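Local coordinates for phospho-furanose lactonase (Mycoplasma synoviae, PDB 3MSR), which catalyses the zinc-dependent hydrolysis of 1,4-lactones, among them D-xylono-1,4-lactone 5-phosphate and L-arabino-1,4-lactone 5-phosphate, at residues M97-H102 with A149-I154; I154-G159 with L168-V173; T193-V198 with E227-E232. All coordinates share one frame; numbering follows the deposited sequence.

Contact 1: M97-H102 with A149-I154; sequences MSTGFH and AKAGII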
loop_
_atom_site.group_PDB
_atom_site.type_symbol
_atom_site.label_atom_id
_atom_site.label_comp_id
_atom_site.label_asym_id
_atom_site.label_seq_id
_atom_site.Cartn_x
_atom_site.Cartn_y
_atom_site.Cartn_z
HETATM N N MSE A 97 0.370 8.576 -4.024
HETATM C CA MSE A 97 1.677 7.907 -4.016
HETATM C C MSE A 97 2.251 7.696 -2.631
HETATM O O MSE A 97 1.770 8.256 -1.664
HETATM C CB MSE A 97 2.688 8.647 -4.903
HETATM C CG MSE A 97 2.315 8.504 -6.411
HETATM SE SE MSE A 97 3.611 9.566 -7.526
HETATM C CE MSE A 97 5.147 8.280 -7.609
ATOM N N SER A 98 3.310 6.904 -2.551
ATOM C CA SER A 98 3.838 6.510 -1.247
ATOM C C SER A 98 5.276 7.025 -0.950
ATOM O O SER A 98 6.088 7.177 -1.864
ATOM C CB SER A 98 3.824 4.989 -1.159
ATOM O OG SER A 98 4.312 4.564 0.124
ATOM N N THR A 99 5.580 7.245 0.322
ATOM C CA THR A 99 6.962 7.403 0.750
ATOM C C THR A 99 7.411 6.129 1.473
ATOM O O THR A 99 6.733 5.102 1.345
ATOM C CB THR A 99 7.182 8.718 1.535
ATOM O OG1 THR A 99 8.589 8.907 1.757
ATOM C CG2 THR A 99 6.367 8.796 2.844
ATOM N N GLY A 100 8.535 6.147 2.196
ATOM C CA GLY A 100 8.886 5.012 3.045
ATOM C C GLY A 100 9.731 3.942 2.362
ATOM O O GLY A 100 10.511 4.254 1.492
ATOM N N PHE A 101 9.523 2.680 2.700
ATOM C CA PHE A 101 10.469 1.619 2.354
ATOM C C PHE A 101 9.771 0.342 2.012
ATOM O O PHE A 101 8.666 0.111 2.487
ATOM C CB PHE A 101 11.341 1.348 3.592
ATOM C CG PHE A 101 12.255 2.492 3.876
ATOM C CD1 PHE A 101 13.454 2.600 3.169
ATOM C CD2 PHE A 101 11.851 3.519 4.716
ATOM C CE1 PHE A 101 14.269 3.700 3.335
ATOM C CE2 PHE A 101 12.652 4.636 4.884
ATOM C CZ PHE A 101 13.874 4.730 4.193
ATOM N N HIS A 102 10.443 -0.519 1.260
ATOM C CA HIS A 102 9.990 -1.899 1.054
ATOM C C HIS A 102 10.655 -2.836 2.083
ATOM O O HIS A 102 11.242 -2.391 3.053
ATOM C CB HIS A 102 10.362 -2.354 -0.353
ATOM C CG HIS A 102 9.325 -3.230 -1.000
ATOM N ND1 HIS A 102 8.816 -4.362 -0.390
ATOM C CD2 HIS A 102 8.725 -3.156 -2.217
ATOM C CE1 HIS A 102 7.948 -4.945 -1.202
ATOM N NE2 HIS A 102 7.871 -4.234 -2.314
ATOM N N ALA A 149 4.090 17.729 -6.106
ATOM C CA ALA A 149 3.279 16.614 -5.649
ATOM C C ALA A 149 3.833 16.026 -4.338
ATOM O O ALA A 149 5.069 15.812 -4.215
ATOM C CB ALA A 149 3.202 15.512 -6.730
ATOM N N LYS A 150 2.923 15.735 -3.394
ATOM C CA LYS A 150 3.268 15.112 -2.102
ATOM C C LYS A 150 2.787 13.684 -2.036
ATOM O O LYS A 150 1.791 13.328 -2.698
ATOM C CB LYS A 150 2.656 15.906 -0.919
ATOM C CG LYS A 150 3.223 17.317 -0.881
ATOM C CD LYS A 150 2.391 18.215 0.021
ATOM C CE LYS A 150 2.590 19.663 -0.363
ATOM N NZ LYS A 150 1.829 20.497 0.612
ATOM N N ALA A 151 3.456 12.886 -1.207
ATOM C CA ALA A 151 3.017 11.530 -0.922
ATOM C C ALA A 151 1.795 11.588 -0.007
ATOM O O ALA A 151 1.674 12.503 0.803
ATOM C CB ALA A 151 4.109 10.794 -0.213
ATOM N N GLY A 152 0.915 10.596 -0.086
ATOM C CA GLY A 152 -0.246 10.561 0.822
ATOM C C GLY A 152 -0.346 9.318 1.686
ATOM O O GLY A 152 -1.409 9.038 2.261
ATOM N N ILE A 153 0.758 8.576 1.799
ATOM C CA ILE A 153 0.795 7.328 2.574
ATOM C C ILE A 153 2.282 6.899 2.734
ATOM O O ILE A 153 3.149 7.324 1.941
ATOM C CB ILE A 153 -0.023 6.211 1.856
ATOM C CG1 ILE A 153 -0.252 4.997 2.763
ATOM C CG2 ILE A 153 0.663 5.799 0.533
ATOM C CD1 ILE A 153 -1.309 4.008 2.219
ATOM N N ILE A 154 2.582 6.067 3.733
ATOM C CA ILE A 154 3.953 5.608 3.917
ATOM C C ILE A 154 3.953 4.092 3.918
ATOM O O ILE A 154 3.044 3.465 4.489
ATOM C CB ILE A 154 4.629 6.143 5.230
ATOM C CG1 ILE A 154 6.122 5.743 5.248
ATOM C CG2 ILE A 154 3.922 5.644 6.489
ATOM C CD1 ILE A 154 7.024 6.695 6.097
HETATM O O HOH W 1 -0.073 11.179 -3.014
#
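Two neighbouring parallel strands of the barrel, 94-100 and 153-157, come together here, T99 pairing with I154 and M97 lying level with A151. The backbone supplies both direct hydrogen bonds. T99 N donates to I153 O over 2.9 Å, nearly straight at 166° and in the plane of that carbonyl, while G152 N reaches M97 O at 2.9 Å with the donor tilted 21° from the carbonyl plane. Upstream of these bonds, a water accepts from M97 N and donates to K150 O, bridging the two segments where A149-G152 runs into its strand. S98 adds a CH···O contact, its CA 3.4 Å from I153 O.

Strands 94-100 and 153-157 are neighbours in the parallel (beta/alpha)8 barrel of the phosphotriesterase family, and side chains alternate between the two faces of their pairing. On one lie S98 and I153. I153 CG2 sits 3.7 Å from S98 CB and also rests on the M97 carbonyl. With its hydroxyl anti to the backbone N (chi1 -179°), S98 turns OG onto a lone pair of T99 O, a bond of 2.8 Å inside its own strand, and the serine lies beside the carbamylated, zinc-bridging K155.

The other face belongs to T99 and I154, whose branches cross at a slant, and it looks toward helix 119-131. T99 CG2 lies 3.9 Å from I154 CG1, and A151 CB comes up beside T99 CB. The hydroxyl OG1 of T99 leaves the pair to hydrogen-bond E129 of that helix. Beyond them I154 CG1 packs 3.6 Å from the CA of G100, whose backbone takes up a conformation suited to glycine.

Contact 2: I154-G159 with L168-V173; sequences IKAGTG and LKALEV
A156 CB meets L171 CD2 at 3.7 Å, the closest approach between strand 153-157 and helix 165-181 in this contact. The same methyl also faces the helix backbone, 4.0 Å from A170 O, and stands 4.4 Å from A170 CB. The short alanine side chains are consistent with the close approach of the segment axes, 7.7 Å. L171 starts out along the flank of the helix, but with CG anti to the carbonyl carbon (chi1 -73°) its branched end swings back to the strand: CD2 goes to A156 and CD1 lies 4.3 Å from T158 CG2. At the other end of the strand I154 CD1 reaches V173, 4.0 Å from its carbonyl O and close to CG1.

Helix and strand run almost antiparallel, at 163°, as they must in the right-handed beta-alpha-beta unit formed by strand 153-157, helix 165-181 and strand 185-188 of the TIM barrel. No direct hydrogen bond joins the two segments. Instead, a water donates to both K155 O and A170 O, 2.9 Å from each, linking the strand backbone to the helix backbone.

A second shell surrounds these apolar groups. C126 of helix 119-131 touches both I154 and V173, whereas V198 and L202 of helix 195-205 lie against T158 and L171 respectively. K155 points away from the helix toward the barrel interior; its carbamate group bridges the two zinc ions, and NZ is hydrogen-bonded to M69 O.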
loop_
_atom_site.group_PDB
_atom_site.type_symbol
_atom_site.label_atom_id
_atom_site.label_comp_id
_atom_site.label_asym_id
_atom_site.label_seq_id
_atom_site.Cartn_x
_atom_site.Cartn_y
_atom_site.Cartn_z
ATOM N N ILE A 154 2.582 6.067 3.733
ATOM C CA ILE A 154 3.953 5.608 3.917
ATOM C C ILE A 154 3.953 4.092 3.918
ATOM O O ILE A 154 3.044 3.465 4.489
ATOM C CB ILE A 154 4.629 6.143 5.230
ATOM C CG1 ILE A 154 6.122 5.743 5.248
ATOM C CG2 ILE A 154 3.922 5.644 6.489
ATOM C CD1 ILE A 154 7.024 6.695 6.097
ATOM N N LYS A 155 4.948 3.509 3.256
ATOM C CA LYS A 155 5.040 2.079 3.167
ATOM C C LYS A 155 6.126 1.574 4.099
ATOM O O LYS A 155 7.079 2.298 4.403
ATOM C CB LYS A 155 5.355 1.664 1.727
ATOM C CG LYS A 155 5.167 0.201 1.490
ATOM C CD LYS A 155 5.548 -0.197 0.064
ATOM C CE LYS A 155 5.080 -1.639 -0.228
ATOM N NZ LYS A 155 4.994 -1.967 -1.694
ATOM N N ALA A 156 5.957 0.333 4.566
ATOM C CA ALA A 156 7.029 -0.533 5.082
ATOM C C ALA A 156 6.783 -1.948 4.556
ATOM O O ALA A 156 5.746 -2.194 3.969
ATOM C CB ALA A 156 7.087 -0.547 6.645
ATOM N N GLY A 157 7.734 -2.859 4.758
ATOM C CA GLY A 157 7.592 -4.243 4.329
ATOM C C GLY A 157 8.366 -5.200 5.228
ATOM O O GLY A 157 9.391 -4.828 5.820
ATOM N N THR A 158 7.866 -6.421 5.369
ATOM C CA THR A 158 8.552 -7.442 6.143
ATOM C C THR A 158 8.818 -8.671 5.241
ATOM O O THR A 158 8.131 -8.881 4.233
ATOM C CB THR A 158 7.776 -7.794 7.454
ATOM O OG1 THR A 158 6.410 -8.103 7.150
ATOM C CG2 THR A 158 7.774 -6.621 8.403
ATOM N N GLY A 159 9.807 -9.484 5.599
ATOM C CA GLY A 159 10.218 -10.595 4.744
ATOM C C GLY A 159 9.533 -11.857 5.217
ATOM O O GLY A 159 8.655 -11.802 6.087
ATOM N N LEU A 168 12.114 -3.699 11.263
ATOM C CA LEU A 168 11.578 -3.068 12.480
ATOM C C LEU A 168 11.942 -1.570 12.479
ATOM O O LEU A 168 11.129 -0.720 12.839
ATOM C CB LEU A 168 12.122 -3.726 13.750
ATOM C CG LEU A 168 11.521 -3.167 15.071
ATOM C CD1 LEU A 168 9.983 -3.174 15.027
ATOM C CD2 LEU A 168 12.011 -3.985 16.281
ATOM N N LYS A 169 13.171 -1.249 12.082
ATOM C CA LYS A 169 13.549 0.155 11.882
ATOM C C LYS A 169 12.594 0.879 10.876
ATOM O O LYS A 169 12.100 1.965 11.148
ATOM C CB LYS A 169 15.039 0.257 11.459
ATOM C CG LYS A 169 15.525 1.688 11.176
ATOM C CD LYS A 169 17.017 1.747 10.806
ATOM C CE LYS A 169 17.545 3.190 10.668
ATOM N NZ LYS A 169 19.000 3.184 10.375
ATOM N N ALA A 170 12.308 0.253 9.743
ATOM C CA ALA A 170 11.377 0.860 8.771
ATOM C C ALA A 170 9.937 0.997 9.306
ATOM O O ALA A 170 9.238 1.945 8.969
ATOM C CB ALA A 170 11.375 0.072 7.469
ATOM N N LEU A 171 9.508 0.055 10.142
ATOM C CA LEU A 171 8.203 0.161 10.776
ATOM C C LEU A 171 8.213 1.333 11.746
ATOM O O LEU A 171 7.210 1.998 11.911
ATOM C CB LEU A 171 7.854 -1.128 11.533
ATOM C CG LEU A 171 7.504 -2.312 10.627
ATOM C CD1 LEU A 171 7.470 -3.615 11.464
ATOM C CD2 LEU A 171 6.153 -2.071 9.890
ATOM N N GLU A 172 9.335 1.549 12.444
ATOM C CA GLU A 172 9.417 2.695 13.352
ATOM C C GLU A 172 9.335 3.995 12.556
ATOM O O GLU A 172 8.641 4.919 12.965
ATOM C CB GLU A 172 10.698 2.690 14.180
ATOM C CG GLU A 172 10.807 3.973 15.043
ATOM C CD GLU A 172 11.938 3.925 16.097
ATOM O OE1 GLU A 172 12.486 2.818 16.399
ATOM O OE2 GLU A 172 12.291 5.010 16.590
ATOM N N VAL A 173 10.042 4.051 11.429
ATOM C CA VAL A 173 9.923 5.170 10.479
ATOM C C VAL A 173 8.463 5.422 10.037
ATOM O O VAL A 173 8.015 6.554 10.013
ATOM C CB VAL A 173 10.846 5.002 9.214
ATOM C CG1 VAL A 173 10.660 6.197 8.203
ATOM C CG2 VAL A 173 12.331 4.928 9.639
HETATM O O HOH W 2 8.890 3.292 6.378
#

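Contact 3: T193-V198 with E227-E232; sequences TMALEV and EKVIKE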
loop_
_atom_site.group_PDB
_atom_site.type_symbol
_atom_site.label_atom_id
_atom_site.label_comp_id
_atom_site.label_asym_id
_atom_site.label_seq_id
_atom_site.Cartn_x
_atom_site.Cartn_y
_atom_site.Cartn_z
ATOM N N THR A 193 2.958 -13.409 6.006
ATOM C CA THR A 193 3.514 -13.762 7.324
ATOM C C THR A 193 3.785 -12.531 8.202
ATOM O O THR A 193 4.075 -11.432 7.689
ATOM C CB THR A 193 4.837 -14.569 7.174
ATOM O OG1 THR A 193 5.815 -13.781 6.470
ATOM C CG2 THR A 193 4.592 -15.892 6.389
HETATM N N MSE A 194 3.702 -12.736 9.513
HETATM C CA MSE A 194 4.054 -11.729 10.540
HETATM C C MSE A 194 3.081 -10.560 10.524
HETATM O O MSE A 194 3.404 -9.489 10.995
HETATM C CB MSE A 194 5.493 -11.174 10.351
HETATM C CG MSE A 194 6.555 -12.264 10.152
HETATM SE SE MSE A 194 6.606 -13.493 11.729
HETATM C CE MSE A 194 7.346 -12.244 13.103
ATOM N N ALA A 195 1.908 -10.746 9.951
ATOM C CA ALA A 195 0.930 -9.661 9.932
ATOM C C ALA A 195 0.515 -9.237 11.348
ATOM O O ALA A 195 0.446 -8.061 11.660
ATOM C CB ALA A 195 -0.292 -10.065 9.129
ATOM N N LEU A 196 0.223 -10.198 12.200
ATOM C CA LEU A 196 -0.162 -9.876 13.573
ATOM C C LEU A 196 0.915 -9.001 14.269
ATOM O O LEU A 196 0.608 -8.025 14.946
ATOM C CB LEU A 196 -0.390 -11.180 14.358
ATOM C CG LEU A 196 -0.874 -11.045 15.814
ATOM C CD1 LEU A 196 -2.277 -10.392 15.830
ATOM C CD2 LEU A 196 -0.882 -12.435 16.523
ATOM N N GLU A 197 2.181 -9.363 14.062
ATOM C CA GLU A 197 3.300 -8.706 14.737
ATOM C C GLU A 197 3.545 -7.323 14.167
ATOM O O GLU A 197 3.819 -6.382 14.903
ATOM C CB GLU A 197 4.575 -9.576 14.631
ATOM C CG GLU A 197 4.484 -10.887 15.466
ATOM C CD GLU A 197 3.445 -11.884 14.962
ATOM O OE1 GLU A 197 3.343 -12.075 13.732
ATOM O OE2 GLU A 197 2.740 -12.505 15.802
ATOM N N VAL A 198 3.434 -7.206 12.843
ATOM C CA VAL A 198 3.555 -5.896 12.204
ATOM C C VAL A 198 2.536 -4.934 12.818
ATOM O O VAL A 198 2.886 -3.805 13.207
ATOM C CB VAL A 198 3.282 -6.013 10.705
ATOM C CG1 VAL A 198 2.985 -4.658 10.121
ATOM C CG2 VAL A 198 4.460 -6.710 9.983
ATOM N N GLU A 227 -9.008 -13.266 10.805
ATOM C CA GLU A 227 -9.895 -12.861 11.862
ATOM C C GLU A 227 -9.138 -12.491 13.147
ATOM O O GLU A 227 -9.472 -11.524 13.825
ATOM C CB GLU A 227 -10.847 -14.023 12.152
ATOM C CG GLU A 227 -11.792 -13.788 13.318
ATOM C CD GLU A 227 -12.680 -15.006 13.586
ATOM O OE1 GLU A 227 -12.265 -16.156 13.312
ATOM O OE2 GLU A 227 -13.808 -14.810 14.062
ATOM N N LYS A 228 -8.156 -13.296 13.519
ATOM C CA LYS A 228 -7.325 -13.005 14.686
ATOM C C LYS A 228 -6.663 -11.622 14.519
ATOM O O LYS A 228 -6.691 -10.787 15.431
ATOM C CB LYS A 228 -6.231 -14.049 14.799
ATOM C CG LYS A 228 -5.376 -13.903 16.095
ATOM C CD LYS A 228 -4.352 -15.026 16.192
ATOM C CE LYS A 228 -3.544 -14.853 17.517
ATOM N NZ LYS A 228 -4.301 -15.127 18.793
ATOM N N VAL A 229 -6.073 -11.371 13.348
ATOM C CA VAL A 229 -5.426 -10.065 13.132
ATOM C C VAL A 229 -6.404 -8.874 13.266
ATOM O O VAL A 229 -6.143 -7.912 13.994
ATOM C CB VAL A 229 -4.666 -9.981 11.790
ATOM C CG1 VAL A 229 -4.140 -8.529 11.556
ATOM C CG2 VAL A 229 -3.524 -10.989 11.795
ATOM N N ILE A 230 -7.538 -8.958 12.585
ATOM C CA ILE A 230 -8.498 -7.882 12.627
ATOM C C ILE A 230 -9.016 -7.673 14.070
ATOM O O ILE A 230 -9.020 -6.566 14.602
ATOM C CB ILE A 230 -9.614 -8.172 11.650
ATOM C CG1 ILE A 230 -9.100 -7.965 10.220
ATOM C CG2 ILE A 230 -10.781 -7.241 11.856
ATOM C CD1 ILE A 230 -10.001 -8.662 9.197
ATOM N N LYS A 231 -9.405 -8.751 14.722
ATOM C CA LYS A 231 -10.017 -8.618 16.030
ATOM C C LYS A 231 -9.061 -8.183 17.112
ATOM O O LYS A 231 -9.476 -7.472 18.020
ATOM C CB LYS A 231 -10.728 -9.918 16.442
ATOM C CG LYS A 231 -12.003 -10.234 15.603
ATOM C CD LYS A 231 -12.716 -11.495 16.167
ATOM C CE LYS A 231 -14.139 -11.619 15.632
ATOM N NZ LYS A 231 -14.816 -12.910 15.988
ATOM N N GLU A 232 -7.795 -8.611 17.062
ATOM C CA GLU A 232 -6.881 -8.259 18.140
ATOM C C GLU A 232 -6.258 -6.911 17.935
ATOM O O GLU A 232 -5.813 -6.309 18.894
ATOM C CB GLU A 232 -5.758 -9.289 18.327
ATOM C CG GLU A 232 -6.309 -10.647 18.824
ATOM C CD GLU A 232 -5.225 -11.677 19.128
ATOM O OE1 GLU A 232 -4.016 -11.351 19.048
ATOM O OE2 GLU A 232 -5.606 -12.829 19.448
#
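L196 carries most of this contact between helices 195-205 and 223-233, and its CB and both end methyls all meet the partner helix. Its CB lies 4.1 Å from V229 CG2, the methyl that also packs over the L196 backbone, 3.9 Å from its N. CG stands anti to the backbone N (chi1 -177°), which carries the fork out across the partner helix. There the two methyls part: CD1 lies over the V229 backbone and 3.8 Å from E232 OE1, while CD2 touches K228 CE at 3.7 Å. The leucine crosses both charged chains at an angle, meeting the aliphatic CE of K228 and the carboxylate oxygen OE1 of E232.

K228 and E232, one helical turn apart, are joined by a salt bridge of 2.7 Å from K228 NZ to E232 OE2. The ammonium approaches on the syn side of the carboxylate, 28° out of its plane, and a bend at the last torsion of the lysine brings it there. The bridged pair flanks the leucine fork at the exposed border of the contact, and OE1 faces the leucine methyls.

Deeper in, A195 CB is 4.3 Å from V229 CG2. Y225, also of helix 223-233, hydrogen-bonds through OH to L196 N in the first turn of helix 195-205. Below the pair lies the barrel wall: A195 rests on I214 of strand 212-215 and V229 on L237 of strand 236-239, so the two helices pack side by side in the outer layer of the TIM barrel.

From contact 1, within the barrel wall, the three contacts step outward. Contact 1 is strand on strand, contact 2 strand on helix and contact 3 helix on helix, their centres about 9, 12 and 17 Å from the centre of the chain. Contacts 1 and 2 are fully buried and share I154 and strand 153-157; probable backbone hydrogen bonds between K155 and both T99 and F101 extend the pairing of contact 1 into contact 2. Contact 3 shares no element with them, but V198 touches T158 and L171 of contact 2. Direct backbone hydrogen bonds give way to a water bridge and apolar packing, then to a leucine bordered by a surface salt bridge.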